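Local coordinates for protein DNA primase (PDB 2AU3) that probably synthesises the short RNA primers from which DNA polymerase starts during replication, reading a single-stranded DNA template with the help of zinc and magnesium ions, at residues 339-342 / 343-346; 349-352 / 353-357; 128-132 / 133-137; 8-11 / 12-16; 394-397 / 398-402. All coordinates share one frame; numbering follows the deposited sequence.

Contact 1 (339-342 / 343-346)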
loop_
_atom_site.group_PDB
_atom_site.type_symbol
_atom_site.label_atom_id
_atom_site.label_comp_id
_atom_site.label_asym_id
_atom_site.label_seq_id
_atom_site.Cartn_x
_atom_site.Cartn_y
_atom_site.Cartn_z
ATOM N N GLU A 339 19.363 6.983 8.910
ATOM C CA GLU A 339 19.179 8.022 9.913
ATOM C C GLU A 339 19.363 9.409 9.298
ATOM O O GLU A 339 18.627 10.342 9.622
ATOM C CB GLU A 339 20.094 7.793 11.123
ATOM C CG GLU A 339 19.839 8.767 12.278
ATOM C CD GLU A 339 18.370 8.846 12.699
ATOM O OE1 GLU A 339 17.725 7.773 12.903
ATOM O OE2 GLU A 339 17.867 9.983 12.824
ATOM N N GLU A 340 20.328 9.544 8.387
ATOM C CA GLU A 340 20.475 10.793 7.660
ATOM C C GLU A 340 19.232 11.123 6.834
ATOM O O GLU A 340 18.881 12.275 6.719
ATOM C CB GLU A 340 21.716 10.785 6.770
ATOM C CG GLU A 340 22.177 12.178 6.322
ATOM C CD GLU A 340 22.200 13.202 7.456
ATOM O OE1 GLU A 340 22.586 12.858 8.589
ATOM O OE2 GLU A 340 21.821 14.356 7.221
ATOM N N LEU A 341 18.563 10.119 6.257
ATOM C CA LEU A 341 17.331 10.416 5.526
ATOM C C LEU A 341 16.248 10.956 6.481
ATOM O O LEU A 341 15.553 11.912 6.160
ATOM C CB LEU A 341 16.822 9.201 4.747
ATOM C CG LEU A 341 15.514 9.419 4.003
ATOM C CD1 LEU A 341 15.659 10.584 2.992
ATOM C CD2 LEU A 341 14.988 8.124 3.293
ATOM N N ARG A 342 16.130 10.349 7.653
ATOM C CA ARG A 342 15.212 10.838 8.686
ATOM C C ARG A 342 15.534 12.288 9.034
ATOM O O ARG A 342 14.625 13.145 9.111
ATOM C CB ARG A 342 15.309 9.982 9.945
ATOM C CG ARG A 342 14.444 8.750 9.969
ATOM C CD ARG A 342 14.200 8.181 11.378
ATOM N NE ARG A 342 13.984 6.741 11.318
ATOM C CZ ARG A 342 13.628 5.972 12.349
ATOM N NH1 ARG A 342 13.415 6.498 13.556
ATOM N NH2 ARG A 342 13.470 4.666 12.165
ATOM N N ARG A 343 16.825 12.575 9.212
ATOM C CA ARG A 343 17.237 13.937 9.483
ATOM C C ARG A 343 16.927 14.915 8.326
ATOM O O ARG A 343 16.458 16.037 8.569
ATOM C CB ARG A 343 18.708 13.987 9.906
ATOM C CG ARG A 343 19.010 13.117 11.171
ATOM C CD ARG A 343 18.349 13.625 12.462
ATOM N NE ARG A 343 18.527 15.077 12.631
ATOM C CZ ARG A 343 19.589 15.657 13.193
ATOM N NH1 ARG A 343 20.590 14.923 13.660
ATOM N NH2 ARG A 343 19.653 16.986 13.275
ATOM N N LEU A 344 17.196 14.505 7.085
ATOM C CA LEU A 344 16.880 15.342 5.910
ATOM C C LEU A 344 15.383 15.709 5.903
ATOM O O LEU A 344 14.981 16.869 5.665
ATOM C CB LEU A 344 17.218 14.593 4.619
ATOM C CG LEU A 344 17.027 15.434 3.326
ATOM C CD1 LEU A 344 18.064 16.556 3.293
ATOM C CD2 LEU A 344 17.152 14.574 2.082
ATOM N N ILE A 345 14.564 14.692 6.142
ATOM C CA ILE A 345 13.133 14.844 6.126
ATOM C C ILE A 345 12.725 15.848 7.212
ATOM O O ILE A 345 12.065 16.857 6.921
ATOM C CB ILE A 345 12.464 13.460 6.291
ATOM C CG1 ILE A 345 12.622 12.652 4.998
ATOM C CG2 ILE A 345 10.966 13.605 6.685
ATOM C CD1 ILE A 345 12.251 11.162 5.126
ATOM N N ASN A 346 13.181 15.607 8.441
ATOM C CA ASN A 346 12.948 16.548 9.537
ATOM C C ASN A 346 13.423 18.000 9.329
ATOM O O ASN A 346 12.714 18.961 9.710
ATOM C CB ASN A 346 13.498 15.987 10.852
ATOM C CG ASN A 346 13.088 16.831 12.062
ATOM O OD1 ASN A 346 11.946 16.750 12.526
ATOM N ND2 ASN A 346 14.018 17.653 12.571
#
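Four successive carbonyls of the turn 339-342 each take one amide from the turn 343-346, and that regular pairing satisfies these four carbonyls and four amides. Arg-343 N donates to Glu-339 O, and Leu-344 N to Glu-340 O at 2.8 Å. Ile-345 N donates to Leu-341 O, and Asn-346 N reaches Arg-342 O at 2.9 Å in the straightest bond of the four, 175° at the hydrogen. One turn on, Leu-344 O receives the hydroxyls of Ser-347 and Ser-348.

The side-chain charges are paired far less closely. Arg-343 folds back at chi2 and chi3, laying its methylenes rather than its guanidinium beside the acid: Glu-339 OE2 lies 3.7 Å from Arg-343 CD but 5.1 Å from Arg-343 NE, so any attraction is probably weak, and the pair is no salt bridge. On the buried face, Leu-341 meets the tip of Ile-345, Leu-341 CG to Ile-345 CD1, at 3.9 Å. Phe-332 and Ile-333 touch Leu-341, while Val-321 touches Leu-344 and Ile-345. The whole is a classic amphipathic alpha-helix, its apolar side against helix 329-336 and strand 317-321 at the border of the Toprim sheet.

Contact 2 (349-352 / 353-357)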
loop_
_atom_site.group_PDB
_atom_site.type_symbol
_atom_site.label_atom_id
_atom_site.label_comp_id
_atom_site.label_asym_id
_atom_site.label_seq_id
_atom_site.Cartn_x
_atom_site.Cartn_y
_atom_site.Cartn_z
ATOM N N GLY A 349 11.897 22.419 5.481
ATOM C CA GLY A 349 10.929 23.454 5.847
ATOM C C GLY A 349 9.571 23.336 5.146
ATOM O O GLY A 349 9.464 22.771 4.043
ATOM N N GLU A 350 8.536 23.849 5.803
ATOM C CA GLU A 350 7.197 23.949 5.217
ATOM C C GLU A 350 7.209 24.801 3.940
ATOM O O GLU A 350 7.989 25.734 3.828
ATOM C CB GLU A 350 6.210 24.506 6.243
ATOM C CG GLU A 350 4.749 24.469 5.801
ATOM C CD GLU A 350 4.323 25.753 5.109
ATOM O OE1 GLU A 350 4.856 26.819 5.467
ATOM O OE2 GLU A 350 3.474 25.696 4.200
ATOM N N LEU A 351 6.371 24.434 2.974
ATOM C CA LEU A 351 6.330 25.084 1.660
ATOM C C LEU A 351 6.378 26.644 1.723
ATOM O O LEU A 351 7.275 27.275 1.169
ATOM C CB LEU A 351 5.066 24.641 0.908
ATOM C CG LEU A 351 4.859 25.241 -0.487
ATOM C CD1 LEU A 351 5.931 24.690 -1.426
ATOM C CD2 LEU A 351 3.446 24.930 -1.009
ATOM N N PHE A 352 5.400 27.253 2.376
ATOM C CA PHE A 352 5.249 28.715 2.308
ATOM C C PHE A 352 6.310 29.427 3.141
ATOM O O PHE A 352 6.808 30.487 2.756
ATOM C CB PHE A 352 3.843 29.140 2.732
ATOM C CG PHE A 352 2.783 28.757 1.734
ATOM C CD1 PHE A 352 2.682 29.429 0.526
ATOM C CD2 PHE A 352 1.905 27.692 1.994
ATOM C CE1 PHE A 352 1.696 29.052 -0.431
ATOM C CE2 PHE A 352 0.906 27.318 1.050
ATOM C CZ PHE A 352 0.811 27.999 -0.155
ATOM N N GLU A 353 6.672 28.812 4.262
ATOM C CA GLU A 353 7.718 29.334 5.108
ATOM C C GLU A 353 9.033 29.315 4.342
ATOM O O GLU A 353 9.783 30.294 4.369
ATOM C CB GLU A 353 7.764 28.530 6.395
ATOM C CG GLU A 353 9.031 28.626 7.218
ATOM C CD GLU A 353 8.921 27.762 8.466
ATOM O OE1 GLU A 353 7.774 27.599 8.964
ATOM O OE2 GLU A 353 9.955 27.204 8.917
ATOM N N THR A 354 9.268 28.245 3.580
ATOM C CA THR A 354 10.448 28.156 2.714
ATOM C C THR A 354 10.439 29.156 1.526
ATOM O O THR A 354 11.466 29.769 1.218
ATOM C CB THR A 354 10.664 26.695 2.235
ATOM O OG1 THR A 354 10.717 25.834 3.375
ATOM C CG2 THR A 354 12.045 26.517 1.603
ATOM N N LEU A 355 9.296 29.328 0.865
ATOM C CA LEU A 355 9.173 30.400 -0.138
ATOM C C LEU A 355 9.476 31.777 0.456
ATOM O O LEU A 355 10.259 32.529 -0.100
ATOM C CB LEU A 355 7.784 30.423 -0.776
ATOM C CG LEU A 355 7.646 29.355 -1.861
ATOM C CD1 LEU A 355 6.175 29.086 -2.124
ATOM C CD2 LEU A 355 8.361 29.775 -3.158
ATOM N N ILE A 356 8.859 32.088 1.586
ATOM C CA ILE A 356 9.104 33.359 2.271
ATOM C C ILE A 356 10.590 33.529 2.603
ATOM O O ILE A 356 11.141 34.612 2.421
ATOM C CB ILE A 356 8.202 33.499 3.536
ATOM C CG1 ILE A 356 6.742 33.692 3.111
ATOM C CG2 ILE A 356 8.654 34.657 4.418
ATOM C CD1 ILE A 356 5.691 33.377 4.193
ATOM N N LYS A 357 11.231 32.459 3.059
ATOM C CA LYS A 357 12.655 32.485 3.408
ATOM C C LYS A 357 13.578 32.708 2.197
ATOM O O LYS A 357 14.599 33.425 2.303
ATOM C CB LYS A 357 13.038 31.196 4.130
ATOM C CG LYS A 357 14.353 31.262 4.913
ATOM C CD LYS A 357 14.810 29.867 5.370
ATOM C CE LYS A 357 16.329 29.799 5.520
ATOM N NZ LYS A 357 16.796 29.690 6.954
#
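Between Glu-350, still extended, and Glu-353 the backbone turns into helix 351-358, whose first i to i+4 bonds run from Thr-354 N to Glu-350 O, Leu-355 N to Leu-351 O and Ile-356 N to Phe-352 O.

Glu-350 is the N-cap, and its carboxylate folds over the opening turn. Its chain leaves with CG anti to the backbone N (chi1 -172°) and then bends at chi2, which carries both oxygens to the first-turn amides of Phe-352 and Glu-353. Glu-350 OE1 accepts from Glu-353 N at 3.0 Å and Glu-350 OE2 from Phe-352 N at 3.1 Å, the second bond almost straight at 175°. Both donors approach from above the carboxylate plane. The helix end, and probably nearby Arg-382, would favour the negative charge, while Glu-353 and Glu-317 would act against it.

Glu-350 O is gripped twice, by Thr-354 N and by Thr-354 OG1, each at 2.8 Å; the hydroxyl comes from above the carbonyl plane. Among the apolar groups, Leu-355 CD1 stands 4.4 Å from Phe-352 CD1, and Leu-351 CD2 rests over one face of the same ring.

Leu-351 faces Ile-308 and Leu-312 of helix 298-313, Phe-352 reaches Tyr-373 and Leu-386, and Glu-350 lies beside Glu-317 and Tyr-319 of strand 317-321, so the cap joins the Toprim sheet to the helices that follow.

Contact 3 (128-132 / 133-137)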
loop_
_atom_site.group_PDB
_atom_site.type_symbol
_atom_site.label_atom_id
_atom_site.label_comp_id
_atom_site.label_asym_id
_atom_site.label_seq_id
_atom_site.Cartn_x
_atom_site.Cartn_y
_atom_site.Cartn_z
ATOM N N GLU A 128 16.097 -13.724 -4.581
ATOM C CA GLU A 128 17.386 -13.024 -4.569
ATOM C C GLU A 128 17.276 -11.675 -5.245
ATOM O O GLU A 128 17.881 -10.695 -4.781
ATOM C CB GLU A 128 18.510 -13.860 -5.202
ATOM C CG GLU A 128 18.778 -15.176 -4.487
ATOM C CD GLU A 128 20.085 -15.852 -4.916
ATOM O OE1 GLU A 128 20.751 -15.371 -5.871
ATOM O OE2 GLU A 128 20.456 -16.859 -4.277
ATOM N N TYR A 129 16.488 -11.589 -6.314
ATOM C CA TYR A 129 16.316 -10.297 -6.967
ATOM C C TYR A 129 15.807 -9.292 -5.961
ATOM O O TYR A 129 16.465 -8.295 -5.707
ATOM C CB TYR A 129 15.372 -10.357 -8.175
ATOM C CG TYR A 129 15.023 -8.983 -8.731
ATOM C CD1 TYR A 129 15.855 -8.343 -9.664
ATOM C CD2 TYR A 129 13.874 -8.315 -8.313
ATOM C CE1 TYR A 129 15.544 -7.077 -10.163
ATOM C CE2 TYR A 129 13.548 -7.056 -8.811
ATOM C CZ TYR A 129 14.390 -6.443 -9.740
ATOM O OH TYR A 129 14.063 -5.181 -10.213
ATOM N N VAL A 130 14.644 -9.576 -5.372
ATOM C CA VAL A 130 13.991 -8.656 -4.431
ATOM C C VAL A 130 14.975 -8.221 -3.363
ATOM O O VAL A 130 15.085 -7.039 -3.054
ATOM C CB VAL A 130 12.784 -9.326 -3.748
ATOM C CG1 VAL A 130 12.301 -8.487 -2.525
ATOM C CG2 VAL A 130 11.658 -9.525 -4.753
ATOM N N LYS A 131 15.701 -9.196 -2.828
ATOM C CA LYS A 131 16.680 -8.959 -1.772
ATOM C C LYS A 131 17.793 -8.072 -2.280
ATOM O O LYS A 131 18.190 -7.121 -1.607
ATOM C CB LYS A 131 17.264 -10.284 -1.275
ATOM C CG LYS A 131 17.295 -10.424 0.237
ATOM C CD LYS A 131 18.720 -10.633 0.738
ATOM C CE LYS A 131 18.762 -10.743 2.273
ATOM N NZ LYS A 131 18.224 -12.054 2.783
ATOM N N SER A 132 18.262 -8.360 -3.493
ATOM C CA SER A 132 19.366 -7.613 -4.090
ATOM C C SER A 132 19.025 -6.137 -4.267
ATOM O O SER A 132 19.916 -5.288 -4.265
ATOM C CB SER A 132 19.778 -8.230 -5.440
ATOM O OG SER A 132 18.962 -7.746 -6.499
ATOM N N ARG A 133 17.734 -5.838 -4.381
ATOM C CA ARG A 133 17.252 -4.461 -4.529
ATOM C C ARG A 133 17.095 -3.701 -3.197
ATOM O O ARG A 133 16.568 -2.589 -3.177
ATOM C CB ARG A 133 15.919 -4.455 -5.290
ATOM C CG ARG A 133 16.030 -4.997 -6.731
ATOM C CD ARG A 133 16.308 -3.930 -7.787
ATOM N NE ARG A 133 15.182 -2.995 -7.919
ATOM C CZ ARG A 133 15.299 -1.665 -7.966
ATOM N NH1 ARG A 133 16.506 -1.086 -7.895
ATOM N NH2 ARG A 133 14.206 -0.909 -8.097
ATOM N N GLY A 134 17.528 -4.299 -2.091
ATOM C CA GLY A 134 17.473 -3.616 -0.809
ATOM C C GLY A 134 16.158 -3.736 -0.045
ATOM O O GLY A 134 15.937 -3.017 0.941
ATOM N N ILE A 135 15.280 -4.636 -0.477
ATOM C CA ILE A 135 14.053 -4.906 0.295
ATOM C C ILE A 135 14.294 -5.968 1.355
ATOM O O ILE A 135 14.767 -7.068 1.072
ATOM C CB ILE A 135 12.861 -5.227 -0.611
ATOM C CG1 ILE A 135 12.569 -3.984 -1.488
ATOM C CG2 ILE A 135 11.595 -5.572 0.249
ATOM C CD1 ILE A 135 11.885 -4.272 -2.778
ATOM N N ASP A 136 14.006 -5.618 2.594
ATOM C CA ASP A 136 14.216 -6.546 3.695
ATOM C C ASP A 136 13.203 -7.706 3.615
ATOM O O ASP A 136 12.016 -7.474 3.389
ATOM C CB ASP A 136 14.055 -5.812 5.021
ATOM C CG ASP A 136 14.604 -6.605 6.180
ATOM O OD1 ASP A 136 15.742 -6.334 6.627
ATOM O OD2 ASP A 136 13.985 -7.554 6.681
ATOM N N PRO A 137 13.664 -8.940 3.828
ATOM C CA PRO A 137 12.768 -10.108 3.832
ATOM C C PRO A 137 11.602 -9.937 4.797
ATOM O O PRO A 137 10.511 -10.369 4.493
ATOM C CB PRO A 137 13.693 -11.249 4.287
ATOM C CG PRO A 137 15.023 -10.810 3.829
ATOM C CD PRO A 137 15.071 -9.333 4.056
HETATM O O HOH W 1 17.990 -6.458 1.217
#
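Arg-133 lays its aliphatic chain over one face of the Tyr-129 ring, the two side chains running alongside each other in the same direction. The CH-pi contact is made by Arg-133 CG, 3.9 Å from the centroid of the Tyr-129 ring and 19° off its normal. Farther out, Arg-133 CD lies 3.5 Å from Tyr-129 OH, while the guanidinium is turned 44° from the ring plane. Arg-133 bends at chi2 and chi3 to lie there.

Beneath them, the backbone ends its helix. Tyr-129 O takes two donors: Arg-133 N at 3.1 Å and, in the carbonyl plane on a lone pair, Ser-132 OG at 2.7 Å. Gly-134 N then closes a tighter turn on Lys-131 O at 2.9 Å. That same oxygen also receives a water, which reaches Ile-135 O by a weak bond. On the inner side Val-130 CG1 packs against Ile-135 CB at 3.8 Å.

In the next shell, Phe-254 takes Arg-133 in a cation-pi interaction, and Leu-257 and Ser-261 join it around Ile-135. Arg-206 of strand 200-207 touches both Tyr-129 and Arg-133. The arginine side chain is about 10 Å from that of Asp-295, a predicted magnesium ligand. This is a helix C-terminus in which Arg-133 leaves helical angles and Gly-134, with positive phi (86°), turns the chain, leading through Ile-135 to Asp-136, the N-cap of helix 137-142 in the catalytic core.

Contact 4 (8-11 / 12-16)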
loop_
_atom_site.group_PDB
_atom_site.type_symbol
_atom_site.label_atom_id
_atom_site.label_comp_id
_atom_site.label_asym_id
_atom_site.label_seq_id
_atom_site.Cartn_x
_atom_site.Cartn_y
_atom_site.Cartn_z
ATOM N N ASP A 8 -20.804 -12.790 5.817
ATOM C CA ASP A 8 -20.488 -11.626 6.627
ATOM C C ASP A 8 -20.985 -11.863 8.074
ATOM O O ASP A 8 -20.272 -11.601 9.045
ATOM C CB ASP A 8 -21.149 -10.387 6.012
ATOM C CG ASP A 8 -20.871 -9.109 6.794
ATOM O OD1 ASP A 8 -19.684 -8.811 7.112
ATOM O OD2 ASP A 8 -21.790 -8.319 7.112
ATOM N N GLU A 9 -22.202 -12.377 8.195
ATOM C CA GLU A 9 -22.771 -12.721 9.495
ATOM C C GLU A 9 -21.925 -13.783 10.196
ATOM O O GLU A 9 -21.689 -13.710 11.395
ATOM C CB GLU A 9 -24.232 -13.199 9.320
ATOM C CG GLU A 9 -25.195 -12.089 8.913
ATOM C CD GLU A 9 -25.225 -10.906 9.895
ATOM O OE1 GLU A 9 -25.347 -11.129 11.142
ATOM O OE2 GLU A 9 -25.177 -9.744 9.421
ATOM N N LEU A 10 -21.439 -14.758 9.442
ATOM C CA LEU A 10 -20.542 -15.756 10.023
ATOM C C LEU A 10 -19.281 -15.088 10.534
ATOM O O LEU A 10 -18.855 -15.340 11.654
ATOM C CB LEU A 10 -20.179 -16.844 9.012
ATOM C CG LEU A 10 -19.167 -17.886 9.491
ATOM C CD1 LEU A 10 -19.607 -18.557 10.807
ATOM C CD2 LEU A 10 -18.866 -18.928 8.408
ATOM N N ARG A 11 -18.668 -14.246 9.709
ATOM C CA ARG A 11 -17.409 -13.654 10.109
ATOM C C ARG A 11 -17.552 -12.817 11.378
ATOM O O ARG A 11 -16.688 -12.871 12.234
ATOM C CB ARG A 11 -16.825 -12.793 9.016
ATOM C CG ARG A 11 -16.385 -13.552 7.796
ATOM C CD ARG A 11 -16.371 -12.668 6.609
ATOM N NE ARG A 11 -15.572 -13.226 5.542
ATOM C CZ ARG A 11 -15.737 -12.914 4.278
ATOM N NH1 ARG A 11 -16.685 -12.032 3.935
ATOM N NH2 ARG A 11 -14.944 -13.446 3.363
ATOM N N ARG A 12 -18.633 -12.045 11.476
ATOM C CA ARG A 12 -18.908 -11.244 12.684
ATOM C C ARG A 12 -18.981 -12.098 13.969
ATOM O O ARG A 12 -18.453 -11.716 15.019
ATOM C CB ARG A 12 -20.191 -10.424 12.522
ATOM C CG ARG A 12 -20.106 -9.263 11.502
ATOM C CD ARG A 12 -21.503 -8.743 11.063
ATOM N NE ARG A 12 -21.422 -7.665 10.070
ATOM C CZ ARG A 12 -21.270 -6.373 10.363
ATOM N NH1 ARG A 12 -21.188 -5.973 11.626
ATOM N NH2 ARG A 12 -21.194 -5.471 9.381
ATOM N N GLU A 13 -19.612 -13.260 13.866
ATOM C CA GLU A 13 -19.823 -14.149 15.004
ATOM C C GLU A 13 -18.550 -14.875 15.475
ATOM O O GLU A 13 -18.432 -15.210 16.662
ATOM C CB GLU A 13 -20.901 -15.179 14.649
ATOM C CG GLU A 13 -21.270 -16.118 15.794
ATOM C CD GLU A 13 -22.232 -15.489 16.790
ATOM O OE1 GLU A 13 -22.559 -14.274 16.653
ATOM O OE2 GLU A 13 -22.653 -16.207 17.719
ATOM N N ILE A 14 -17.612 -15.140 14.557
ATOM C CA ILE A 14 -16.392 -15.882 14.918
ATOM C C ILE A 14 -15.427 -15.000 15.701
ATOM O O ILE A 14 -15.308 -13.810 15.423
ATOM C CB ILE A 14 -15.657 -16.414 13.665
ATOM C CG1 ILE A 14 -16.468 -17.513 12.986
ATOM C CG2 ILE A 14 -14.321 -16.972 14.058
ATOM C CD1 ILE A 14 -16.144 -17.634 11.503
ATOM N N ASP A 15 -14.757 -15.584 16.691
ATOM C CA ASP A 15 -13.615 -14.940 17.329
ATOM C C ASP A 15 -12.410 -15.781 16.964
ATOM O O ASP A 15 -12.335 -16.954 17.327
ATOM C CB ASP A 15 -13.786 -14.889 18.865
ATOM C CG ASP A 15 -12.689 -14.068 19.566
ATOM O OD1 ASP A 15 -11.612 -13.792 18.960
ATOM O OD2 ASP A 15 -12.817 -13.640 20.734
ATOM N N ILE A 16 -11.474 -15.190 16.224
ATOM C CA ILE A 16 -10.325 -15.932 15.714
ATOM C C ILE A 16 -9.518 -16.624 16.812
ATOM O O ILE A 16 -8.955 -17.688 16.589
ATOM C CB ILE A 16 -9.428 -15.012 14.876
ATOM C CG1 ILE A 16 -8.391 -15.833 14.105
ATOM C CG2 ILE A 16 -8.797 -13.906 15.755
ATOM C CD1 ILE A 16 -7.704 -15.011 12.969
#
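Arg-12 reaches back along helix 6-13 to Asp-8, an i to i+4 salt bridge in the first helix of the zinc-binding domain. From the backbone, where Arg-12 N donates to Asp-8 O at 3.0 Å, the side chain runs past that same carbonyl oxygen: CB stands 3.7 Å from Asp-8 O, CG 3.4 Å, and CD again 3.7 Å. An extended run from CG to NE reaches the acid. Arg-12 NE donates to Asp-8 OD2 at 3.1 Å with a nearly linear N-H (174°). Beyond it, Arg-12 NH2 lies 3.7 Å from the same Asp-8 OD2. The oxygen lies in the guanidinium plane, yet the arginine approaches from above the carboxylate, and the two flat groups stand 85° apart. Glu-9 OE2 adds a second negative charge well out of the guanidinium plane, where no N-H points at it.

Arg-11 sends its head group to Glu-103 (salt bridge) and the hydroxyl of Tyr-79. The buried flank of Leu-10 and Ile-14 fits against helices 67-75 and 79-90 through Ile-68, Leu-86 and Ala-87. Here the helix ends: Ile-14 N still bonds to Leu-10 O but leaves helical angles, and Ile-14 CD1 closes on Leu-10 CG at 3.6 Å.

Contact 5 (394-397 / 398-402)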
loop_
_atom_site.group_PDB
_atom_site.type_symbol
_atom_site.label_atom_id
_atom_site.label_comp_id
_atom_site.label_asym_id
_atom_site.label_seq_id
_atom_site.Cartn_x
_atom_site.Cartn_y
_atom_site.Cartn_z
ATOM N N TYR A 394 8.541 41.435 1.309
ATOM C CA TYR A 394 9.105 41.834 -0.006
ATOM C C TYR A 394 8.419 43.013 -0.719
ATOM O O TYR A 394 8.793 43.365 -1.835
ATOM C CB TYR A 394 9.172 40.616 -0.937
ATOM C CG TYR A 394 10.007 39.506 -0.333
ATOM C CD1 TYR A 394 11.397 39.568 -0.356
ATOM C CD2 TYR A 394 9.403 38.409 0.282
ATOM C CE1 TYR A 394 12.162 38.568 0.196
ATOM C CE2 TYR A 394 10.158 37.397 0.833
ATOM C CZ TYR A 394 11.543 37.487 0.786
ATOM O OH TYR A 394 12.311 36.494 1.324
ATOM N N LYS A 395 7.428 43.603 -0.046
ATOM C CA LYS A 395 6.704 44.792 -0.525
ATOM C C LYS A 395 5.843 44.558 -1.769
ATOM O O LYS A 395 5.381 45.511 -2.413
ATOM C CB LYS A 395 7.684 45.956 -0.745
ATOM C CG LYS A 395 8.189 46.588 0.551
ATOM C CD LYS A 395 8.912 47.900 0.279
ATOM C CE LYS A 395 10.225 47.961 1.036
ATOM N NZ LYS A 395 11.280 48.698 0.282
ATOM N N VAL A 396 5.602 43.289 -2.091
ATOM C CA VAL A 396 4.749 42.949 -3.216
ATOM C C VAL A 396 3.296 43.238 -2.824
ATOM O O VAL A 396 2.850 42.799 -1.763
ATOM C CB VAL A 396 4.952 41.483 -3.651
ATOM C CG1 VAL A 396 4.100 41.154 -4.885
ATOM C CG2 VAL A 396 6.417 41.236 -3.956
ATOM N N PRO A 397 2.585 44.024 -3.642
ATOM C CA PRO A 397 1.225 44.470 -3.297
ATOM C C PRO A 397 0.277 43.297 -3.030
ATOM O O PRO A 397 0.324 42.284 -3.728
ATOM C CB PRO A 397 0.786 45.261 -4.538
ATOM C CG PRO A 397 2.077 45.726 -5.163
ATOM C CD PRO A 397 3.031 44.573 -4.938
ATOM N N MET A 398 -0.549 43.442 -2.001
ATOM C CA MET A 398 -1.499 42.414 -1.607
ATOM C C MET A 398 -2.372 41.922 -2.776
ATOM O O MET A 398 -2.769 40.749 -2.832
ATOM C CB MET A 398 -2.368 42.926 -0.445
ATOM C CG MET A 398 -1.663 42.880 0.920
ATOM S SD MET A 398 -1.141 41.192 1.411
ATOM C CE MET A 398 -2.723 40.386 1.553
ATOM N N GLU A 399 -2.647 42.822 -3.714
ATOM C CA GLU A 399 -3.503 42.517 -4.850
ATOM C C GLU A 399 -2.790 41.683 -5.927
ATOM O O GLU A 399 -3.443 40.979 -6.700
ATOM C CB GLU A 399 -4.148 43.800 -5.433
ATOM C CG GLU A 399 -3.408 45.119 -5.156
ATOM C CD GLU A 399 -3.521 45.609 -3.711
ATOM O OE1 GLU A 399 -4.658 45.900 -3.253
ATOM O OE2 GLU A 399 -2.472 45.712 -3.029
ATOM N N ILE A 400 -1.457 41.740 -5.958
ATOM C CA ILE A 400 -0.660 40.837 -6.798
ATOM C C ILE A 400 -0.664 39.418 -6.204
ATOM O O ILE A 400 -0.927 38.433 -6.900
ATOM C CB ILE A 400 0.815 41.347 -6.933
ATOM C CG1 ILE A 400 0.893 42.705 -7.662
ATOM C CG2 ILE A 400 1.714 40.277 -7.583
ATOM C CD1 ILE A 400 0.127 42.778 -8.995
ATOM N N LEU A 401 -0.379 39.337 -4.905
ATOM C CA LEU A 401 -0.338 38.081 -4.178
ATOM C C LEU A 401 -1.680 37.340 -4.120
ATOM O O LEU A 401 -1.715 36.111 -4.133
ATOM C CB LEU A 401 0.195 38.302 -2.759
ATOM C CG LEU A 401 1.577 38.951 -2.624
ATOM C CD1 LEU A 401 1.897 39.175 -1.144
ATOM C CD2 LEU A 401 2.654 38.097 -3.312
ATOM N N LEU A 402 -2.773 38.085 -4.042
ATOM C CA LEU A 402 -4.100 37.471 -3.983
ATOM C C LEU A 402 -4.710 37.252 -5.376
ATOM O O LEU A 402 -5.861 36.816 -5.497
ATOM C CB LEU A 402 -5.029 38.280 -3.081
ATOM C CG LEU A 402 -4.638 38.282 -1.603
ATOM C CD1 LEU A 402 -5.770 38.818 -0.740
ATOM C CD2 LEU A 402 -4.229 36.874 -1.129
#
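Val-396 and Pro-397 lead into the short helix 398-401 of the DnaG helical domain, with Pro-397 at the N-cap. The close packing gathers on Val-396. With chi1 at -177°, its CG1 fits between two side chains of the helix and touches both, and the valine side chain crosses each at about a right angle: Ile-400 CG2 lies 3.7 Å from Val-396 CG1, and Leu-401 CD2 the same. Phe-390 and Thr-367 of the preceding helices back Leu-401, while Val-396 O accepts from His-391.

The other side is looser and faces solvent. Pro-397 lies alongside Ile-400, both exposed, with ring CD 3.9 Å from Ile-400 CG1. Glu-399 curls back so that OE2 comes to 3.6 Å from Pro-397 CB, a mere brush between an acid and a ring carbon.

Beneath both sides one carbonyl begins the turn. Pro-397 O takes Leu-401 N at 3.3 Å, nearly along the C=O axis, and Ile-400 N at 2.9 Å from 55° above the carbonyl plane.

In the fold
All five are local, between residues a few positions apart, at the middle, start or end of a helix. Contact 2 is the most buried and draws on a charged cap inside the protein; contact 5 lies at the surface and relies on apolar packing at its helix start. The two belong to the helical domain and touch where Tyr-394 OH probably bonds to Ile-356 O. Contact 1, one helix before contact 2, is partly buried and mid-helix, its acids and arginine too far apart to bridge. Contact 4, across the chain's centre from contacts 1, 2 and 5, has a salt bridge. Contact 3, in the catalytic core, rests instead on an arginine chain over a tyrosine face.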